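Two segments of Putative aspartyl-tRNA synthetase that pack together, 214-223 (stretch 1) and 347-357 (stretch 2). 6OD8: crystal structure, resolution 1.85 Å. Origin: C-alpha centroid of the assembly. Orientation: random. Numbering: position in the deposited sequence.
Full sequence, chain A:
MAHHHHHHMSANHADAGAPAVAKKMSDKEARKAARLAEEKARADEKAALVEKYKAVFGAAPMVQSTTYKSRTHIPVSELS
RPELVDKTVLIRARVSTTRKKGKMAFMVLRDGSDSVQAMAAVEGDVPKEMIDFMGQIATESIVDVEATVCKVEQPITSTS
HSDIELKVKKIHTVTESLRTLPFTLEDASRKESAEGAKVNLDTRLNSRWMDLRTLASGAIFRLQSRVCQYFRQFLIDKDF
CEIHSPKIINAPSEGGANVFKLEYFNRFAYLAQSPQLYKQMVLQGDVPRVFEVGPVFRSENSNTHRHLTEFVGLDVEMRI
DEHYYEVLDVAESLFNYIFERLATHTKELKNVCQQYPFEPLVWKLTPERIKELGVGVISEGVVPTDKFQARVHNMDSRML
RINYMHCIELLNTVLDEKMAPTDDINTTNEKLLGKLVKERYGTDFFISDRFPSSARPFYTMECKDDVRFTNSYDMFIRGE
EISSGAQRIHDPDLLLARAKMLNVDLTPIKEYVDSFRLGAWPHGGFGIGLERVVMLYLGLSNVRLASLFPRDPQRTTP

Stretch 1 (214-223) TLASGAIFRL
Stretch 2 (347-357) KELKNVCQQYP

Two helices cross here at close range, and the small residues of one make room for the other. Stretch 1 opens with Thr-214 in an extended conformation (phi/psi -71/156) and is helical from Leu-215 through Leu-223; stretch 2 enters already helical at Lys-347, and its chain leaves the helical conformation by Tyr-356 (-128/76). The axes approach to 7.6 Å and run in roughly opposing directions, with 137° between their N-to-C vectors and a signed crossing angle of -137°. Two pairs set the register: Ala-216 CA lies 4.2 Å from Val-352 CA, and Ala-219 CA lies 4.9 Å from Glu-348 CA.

Glu-348 has the most surface covered, 88 Å², and serves the contact in two ways. Its CA-to-CB bond points toward stretch 1, placing Glu-348 CB 3.8 Å from Leu-223 CD2, while Ala-219 CB comes within 3.4 Å of the Glu-348 backbone O. The chain then bends (chi1 -75°, m; chi2 86°, p; chi3 -5°) and carries the carboxylate to Arg-222. There Glu-348 OE2 lies near the guanidinium plane, at its edge, and accepts from Arg-222 NE at 2.9 Å and from Arg-222 NH2 at 3.2 Å, a salt bridge. Arg-222 reaches this position with chi1 m, chi2 t, chi3 p and chi4 93°. The charged end thus pairs at an exposed arginine while the beginning of the same glutamate side chain packs against alanine and leucine.

Ala-216, with 68 Å² covered, marks the tight end of the register. Ala-216 CA sits 3.4 Å from Asn-351 O in a CA-H...O contact, an approach of backbone to backbone. Ala-216 CB points sideways, 3.4 Å from Gln-355 OE1 and 4.0 Å from Tyr-356 CD2; the tyrosine has chi1 m and chi2 -61°. Asn-351 O also accepts from Gln-354 NE2 at 2.7 Å; with chi1 p and chi2 p the Gln-354 side chain turns back to the backbone of its own stretch, and Gln-354 NE2 lies 3.7 Å from Leu-215 CB. Water 2 joins the two stretches, accepting from Ala-216 N (3.0 Å) and Gln-354 NE2 (3.0 Å) and donating to Gln-355 OE1 (2.6 Å). It gives a partner to an amide in the first turn of the helix. Water 1 bridges Thr-214 OG1 (2.6 Å) and Gln-355 OE1 (2.9 Å), with Gln-355 extended at chi1 t and chi2 t. Thr-214, chi1 p, is the N-cap: Thr-214 OG1 accepts a weak bond from Ser-217 N at 3.3 Å.

Leu-223 (62 Å²; chi1 m, chi2 t) adds apolar packing, Leu-223 CD1 lying 4.1 Å from both Leu-349 CD2 and Val-352 CG2. Val-352, chi1 t, is the knob in a hole formed by Ala-216, Ala-219, Ile-220 and Leu-223; Val-352 CG2 lies 3.6 Å from Ala-219 CB and 3.8 Å from Ile-220 CG1. The rule is legible: alanines at the crossing, a branched knob between them and larger aliphatics, with a salt bridge and two bridging waters serving part of the polar surface.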

ATOM      1  N   THR A 214       8.284 -18.145  15.081  1.00 18.71           N
ATOM      2  CA  THR A 214       7.424 -18.506  16.196  1.00 21.55           C
ATOM      3  C   THR A 214       5.961 -18.275  15.832  1.00 20.45           C
ATOM      4  O   THR A 214       5.634 -17.496  14.936  1.00 21.63           O
ATOM      5  CB  THR A 214       7.774 -17.704  17.466  1.00 18.83           C
ATOM      6  OG1 THR A 214       7.486 -16.325  17.246  1.00 22.59           O
ATOM      7  CG2 THR A 214       9.258 -17.860  17.833  1.00 20.59           C
ATOM      8  N   LEU A 215       5.074 -18.998  16.526  1.00 19.20           N
ATOM      9  CA  LEU A 215       3.644 -18.888  16.235  1.00 18.11           C
ATOM     10  C   LEU A 215       3.162 -17.460  16.391  1.00 20.57           C
ATOM     11  O   LEU A 215       2.503 -16.916  15.498  1.00 18.66           O
ATOM     12  CB  LEU A 215       2.830 -19.809  17.161  1.00 19.40           C
ATOM     13  CG  LEU A 215       2.953 -21.313  16.952  1.00 29.34           C
ATOM     14  CD1 LEU A 215       2.187 -22.048  18.066  1.00 29.22           C
ATOM     15  CD2 LEU A 215       2.398 -21.667  15.614  1.00 32.82           C
ATOM     16  N   ALA A 216       3.461 -16.842  17.537  1.00 20.63           N
ATOM     17  CA  ALA A 216       2.900 -15.524  17.824  1.00 19.18           C
ATOM     18  C   ALA A 216       3.456 -14.467  16.883  1.00 17.81           C
ATOM     19  O   ALA A 216       2.707 -13.641  16.349  1.00 18.05           O
ATOM     20  CB  ALA A 216       3.165 -15.135  19.288  1.00 17.20           C
ATOM     21  N   SER A 217       4.773 -14.465  16.671  1.00 18.76           N
ATOM     22  CA  SER A 217       5.363 -13.444  15.805  1.00 18.37           C
ATOM     23  C   SER A 217       4.844 -13.580  14.371  1.00 17.23           C
ATOM     24  O   SER A 217       4.426 -12.598  13.749  1.00 20.33           O
ATOM     25  CB  SER A 217       6.894 -13.538  15.901  1.00 22.08           C
ATOM     26  OG  SER A 217       7.537 -12.491  15.209  1.00 28.47           O
ATOM     27  N   GLY A 218       4.822 -14.804  13.840  1.00 16.58           N
ATOM     28  CA  GLY A 218       4.224 -15.009  12.534  1.00 15.75           C
ATOM     29  C   GLY A 218       2.780 -14.547  12.460  1.00 18.98           C
ATOM     30  O   GLY A 218       2.373 -13.927  11.473  1.00 20.18           O
ATOM     31  N   ALA A 219       1.994 -14.817  13.511  1.00 17.91           N
ATOM     32  CA  ALA A 219       0.584 -14.416  13.504  1.00 15.72           C
ATOM     33  C   ALA A 219       0.442 -12.909  13.555  1.00 17.74           C
ATOM     34  O   ALA A 219      -0.450 -12.342  12.910  1.00 15.34           O
ATOM     35  CB  ALA A 219      -0.174 -15.056  14.680  1.00 17.41           C
ATOM     36  N   ILE A 220       1.284 -12.243  14.343  1.00 15.70           N
ATOM     37  CA  ILE A 220       1.217 -10.778  14.403  1.00 16.13           C
ATOM     38  C   ILE A 220       1.354 -10.170  13.014  1.00 15.53           C
ATOM     39  O   ILE A 220       0.613  -9.249  12.643  1.00 17.22           O
ATOM     40  CB  ILE A 220       2.290 -10.233  15.359  1.00 15.75           C
ATOM     41  CG1 ILE A 220       1.942 -10.589  16.802  1.00 18.83           C
ATOM     42  CG2 ILE A 220       2.449  -8.745  15.191  1.00 15.12           C
ATOM     43  CD1 ILE A 220       3.088 -10.306  17.791  1.00 15.82           C
ATOM     44  N   PHE A 221       2.283 -10.684  12.209  1.00 15.26           N
ATOM     45  CA  PHE A 221       2.506 -10.016  10.934  1.00 18.95           C
ATOM     46  C   PHE A 221       1.521 -10.453   9.860  1.00 17.73           C
ATOM     47  O   PHE A 221       1.261  -9.677   8.940  1.00 15.93           O
ATOM     48  CB  PHE A 221       3.961 -10.204  10.512  1.00 17.20           C
ATOM     49  CG  PHE A 221       4.893  -9.415  11.382  1.00 17.27           C
ATOM     50  CD1 PHE A 221       5.651 -10.033  12.351  1.00 17.45           C
ATOM     51  CD2 PHE A 221       4.930  -8.027  11.276  1.00 17.61           C
ATOM     52  CE1 PHE A 221       6.474  -9.289  13.180  1.00 15.70           C
ATOM     53  CE2 PHE A 221       5.732  -7.273  12.110  1.00 17.07           C
ATOM     54  CZ  PHE A 221       6.515  -7.913  13.063  1.00 16.35           C
ATOM     55  N   ARG A 222       0.929 -11.640   9.981  1.00 17.53           N
ATOM     56  CA  ARG A 222      -0.233 -11.948   9.152  1.00 15.88           C
ATOM     57  C   ARG A 222      -1.387 -10.994   9.465  1.00 13.48           C
ATOM     58  O   ARG A 222      -2.078 -10.522   8.554  1.00 16.04           O
ATOM     59  CB  ARG A 222      -0.660 -13.399   9.364  1.00 13.56           C
ATOM     60  CG  ARG A 222       0.366 -14.427   8.822  1.00 20.68           C
ATOM     61  CD  ARG A 222      -0.048 -15.850   9.178  1.00 28.00           C
ATOM     62  NE  ARG A 222      -1.325 -16.155   8.552  1.00 38.77           N
ATOM     63  CZ  ARG A 222      -1.451 -16.734   7.358  1.00 48.12           C
ATOM     64  NH1 ARG A 222      -0.372 -17.094   6.672  1.00 42.29           N
ATOM     65  NH2 ARG A 222      -2.660 -16.960   6.855  1.00 47.31           N
ATOM     66  N   LEU A 223      -1.624 -10.719  10.752  1.00 12.45           N
ATOM     67  CA  LEU A 223      -2.682  -9.767  11.105  1.00 12.35           C
ATOM     68  C   LEU A 223      -2.344  -8.355  10.646  1.00 11.93           C
ATOM     69  O   LEU A 223      -3.223  -7.626  10.187  1.00 13.21           O
ATOM     70  CB  LEU A 223      -2.944  -9.793  12.618  1.00 12.82           C
ATOM     71  CG  LEU A 223      -3.529 -11.123  13.107  1.00 17.75           C
ATOM     72  CD1 LEU A 223      -3.462 -11.186  14.632  1.00 19.21           C
ATOM     73  CD2 LEU A 223      -4.962 -11.285  12.615  1.00 19.15           C
ATOM     74  N   LYS A 347      -7.561 -18.335  13.997  1.00 25.33           N
ATOM     75  CA  LYS A 347      -6.274 -19.023  14.066  1.00 23.32           C
ATOM     76  C   LYS A 347      -5.157 -18.078  14.505  1.00 22.70           C
ATOM     77  O   LYS A 347      -4.391 -18.378  15.429  1.00 24.33           O
ATOM     78  CB  LYS A 347      -5.915 -19.624  12.707  1.00 24.09           C
ATOM     79  CG  LYS A 347      -4.690 -20.544  12.778  1.00 31.99           C
ATOM     80  CD  LYS A 347      -4.425 -21.234  11.433  1.00 40.39           C
ATOM     81  CE  LYS A 347      -3.229 -22.160  11.502  1.00 51.34           C
ATOM     82  NZ  LYS A 347      -3.076 -22.982  10.260  1.00 52.09           N
ATOM     83  N   GLU A 348      -5.044 -16.938  13.830  1.00 21.24           N
ATOM     84  CA  GLU A 348      -3.978 -15.996  14.139  1.00 18.91           C
ATOM     85  C   GLU A 348      -4.163 -15.383  15.522  1.00 18.61           C
ATOM     86  O   GLU A 348      -3.191 -15.220  16.277  1.00 18.39           O
ATOM     87  CB  GLU A 348      -3.929 -14.903  13.067  1.00 20.03           C
ATOM     88  CG  GLU A 348      -3.325 -15.346  11.733  1.00 24.12           C
ATOM     89  CD  GLU A 348      -4.344 -15.992  10.808  1.00 32.42           C
ATOM     90  OE1 GLU A 348      -5.505 -16.198  11.220  1.00 28.16           O
ATOM     91  OE2 GLU A 348      -3.975 -16.294   9.663  1.00 36.44           O
ATOM     92  N   LEU A 349      -5.403 -15.037  15.875  1.00 19.32           N
ATOM     93  CA  LEU A 349      -5.637 -14.442  17.187  1.00 21.16           C
ATOM     94  C   LEU A 349      -5.254 -15.407  18.299  1.00 19.37           C
ATOM     95  O   LEU A 349      -4.676 -15.002  19.317  1.00 18.66           O
ATOM     96  CB  LEU A 349      -7.104 -14.020  17.321  1.00 24.07           C
ATOM     97  CG  LEU A 349      -7.601 -12.961  16.340  1.00 16.05           C
ATOM     98  CD1 LEU A 349      -9.138 -12.907  16.301  1.00 23.59           C
ATOM     99  CD2 LEU A 349      -7.012 -11.577  16.675  1.00 18.37           C
ATOM    100  N   LYS A 350      -5.589 -16.689  18.139  1.00 18.64           N
ATOM    101  CA  LYS A 350      -5.233 -17.651  19.176  1.00 19.03           C
ATOM    102  C   LYS A 350      -3.727 -17.865  19.241  1.00 23.07           C
ATOM    103  O   LYS A 350      -3.179 -18.096  20.329  1.00 21.92           O
ATOM    104  CB  LYS A 350      -5.954 -18.989  18.947  1.00 24.61           C
ATOM    105  N   ASN A 351      -3.045 -17.787  18.092  1.00 21.13           N
ATOM    106  CA  ASN A 351      -1.600 -17.991  18.068  1.00 18.44           C
ATOM    107  C   ASN A 351      -0.845 -16.815  18.683  1.00 27.04           C
ATOM    108  O   ASN A 351       0.231 -17.015  19.260  1.00 29.14           O
ATOM    109  CB  ASN A 351      -1.131 -18.264  16.638  1.00 22.21           C
ATOM    110  CG  ASN A 351      -1.325 -19.724  16.233  1.00 29.19           C
ATOM    111  OD1 ASN A 351      -1.459 -20.591  17.090  1.00 29.98           O
ATOM    112  ND2 ASN A 351      -1.328 -19.996  14.934  1.00 30.83           N
ATOM    113  N   VAL A 352      -1.389 -15.596  18.601  1.00 22.44           N
ATOM    114  CA  VAL A 352      -0.836 -14.495  19.395  1.00 18.75           C
ATOM    115  C   VAL A 352      -1.139 -14.711  20.872  1.00 22.99           C
ATOM    116  O   VAL A 352      -0.261 -14.605  21.738  1.00 23.37           O
ATOM    117  CB  VAL A 352      -1.399 -13.143  18.920  1.00 21.19           C
ATOM    118  CG1 VAL A 352      -0.926 -12.005  19.847  1.00 18.67           C
ATOM    119  CG2 VAL A 352      -1.012 -12.854  17.452  1.00 16.74           C
ATOM    120  N   CYS A 353      -2.395 -15.018  21.176  1.00 19.14           N
ATOM    121  CA  CYS A 353      -2.866 -15.033  22.557  1.00 22.54           C
ATOM    122  C   CYS A 353      -2.175 -16.106  23.394  1.00 28.90           C
ATOM    123  O   CYS A 353      -2.035 -15.942  24.614  1.00 27.55           O
ATOM    124  CB  CYS A 353      -4.382 -15.244  22.572  1.00 26.35           C
ATOM    125  SG  CYS A 353      -5.191 -15.026  24.189  1.00 31.19           S
ATOM    126  N   GLN A 354      -1.737 -17.206  22.778  1.00 26.53           N
ATOM    127  CA  GLN A 354      -1.142 -18.262  23.595  1.00 30.83           C
ATOM    128  C   GLN A 354       0.185 -17.820  24.193  1.00 31.57           C
ATOM    129  O   GLN A 354       0.555 -18.268  25.284  1.00 28.95           O
ATOM    130  CB  GLN A 354      -0.971 -19.551  22.786  1.00 27.91           C
ATOM    131  CG  GLN A 354      -0.321 -19.384  21.420  1.00 35.93           C
ATOM    132  CD  GLN A 354       1.201 -19.442  21.469  1.00 41.62           C
ATOM    133  OE1 GLN A 354       1.783 -20.086  22.350  1.00 46.25           O
ATOM    134  NE2 GLN A 354       1.855 -18.763  20.523  1.00 25.29           N
ATOM    135  N   GLN A 355       0.908 -16.940  23.513  1.00 25.49           N
ATOM    136  CA  GLN A 355       2.120 -16.385  24.096  1.00 24.54           C
ATOM    137  C   GLN A 355       1.883 -15.053  24.796  1.00 25.66           C
ATOM    138  O   GLN A 355       2.518 -14.775  25.813  1.00 24.79           O
ATOM    139  CB  GLN A 355       3.203 -16.203  23.021  1.00 24.94           C
ATOM    140  CG  GLN A 355       4.539 -15.796  23.625  1.00 25.78           C
ATOM    141  CD  GLN A 355       5.693 -15.810  22.632  1.00 29.45           C
ATOM    142  OE1 GLN A 355       5.557 -16.279  21.492  1.00 22.39           O
ATOM    143  NE2 GLN A 355       6.848 -15.305  23.073  1.00 23.05           N
ATOM    144  N   TYR A 356       0.981 -14.231  24.271  1.00 20.43           N
ATOM    145  CA  TYR A 356       0.776 -12.856  24.726  1.00 24.09           C
ATOM    146  C   TYR A 356      -0.708 -12.701  25.022  1.00 23.81           C
ATOM    147  O   TYR A 356      -1.453 -12.128  24.213  1.00 22.75           O
ATOM    148  CB  TYR A 356       1.231 -11.854  23.661  1.00 22.62           C
ATOM    149  CG  TYR A 356       2.711 -11.899  23.346  1.00 28.06           C
ATOM    150  CD1 TYR A 356       3.659 -11.632  24.329  1.00 30.20           C
ATOM    151  CD2 TYR A 356       3.161 -12.184  22.057  1.00 28.09           C
ATOM    152  CE1 TYR A 356       5.016 -11.659  24.045  1.00 27.40           C
ATOM    153  CE2 TYR A 356       4.513 -12.215  21.761  1.00 26.53           C
ATOM    154  CZ  TYR A 356       5.436 -11.956  22.757  1.00 28.87           C
ATOM    155  OH  TYR A 356       6.781 -11.970  22.455  1.00 25.63           O
ATOM    156  N   PRO A 357      -1.176 -13.232  26.151  1.00 25.87           N
ATOM    157  CA  PRO A 357      -2.617 -13.278  26.409  1.00 25.03           C
ATOM    158  C   PRO A 357      -3.234 -11.893  26.402  1.00 26.46           C
ATOM    159  O   PRO A 357      -2.662 -10.929  26.923  1.00 26.68           O
ATOM    160  CB  PRO A 357      -2.711 -13.921  27.796  1.00 28.41           C
ATOM    161  CG  PRO A 357      -1.455 -14.704  27.936  1.00 29.59           C
ATOM    162  CD  PRO A 357      -0.405 -13.927  27.195  1.00 23.92           C
TER
HETATM  163  O   HOH W   1       7.177 -14.996  19.488  1.00 31.65           O
HETATM  164  O   HOH W   2       4.758 -18.175  19.854  1.00 19.96           O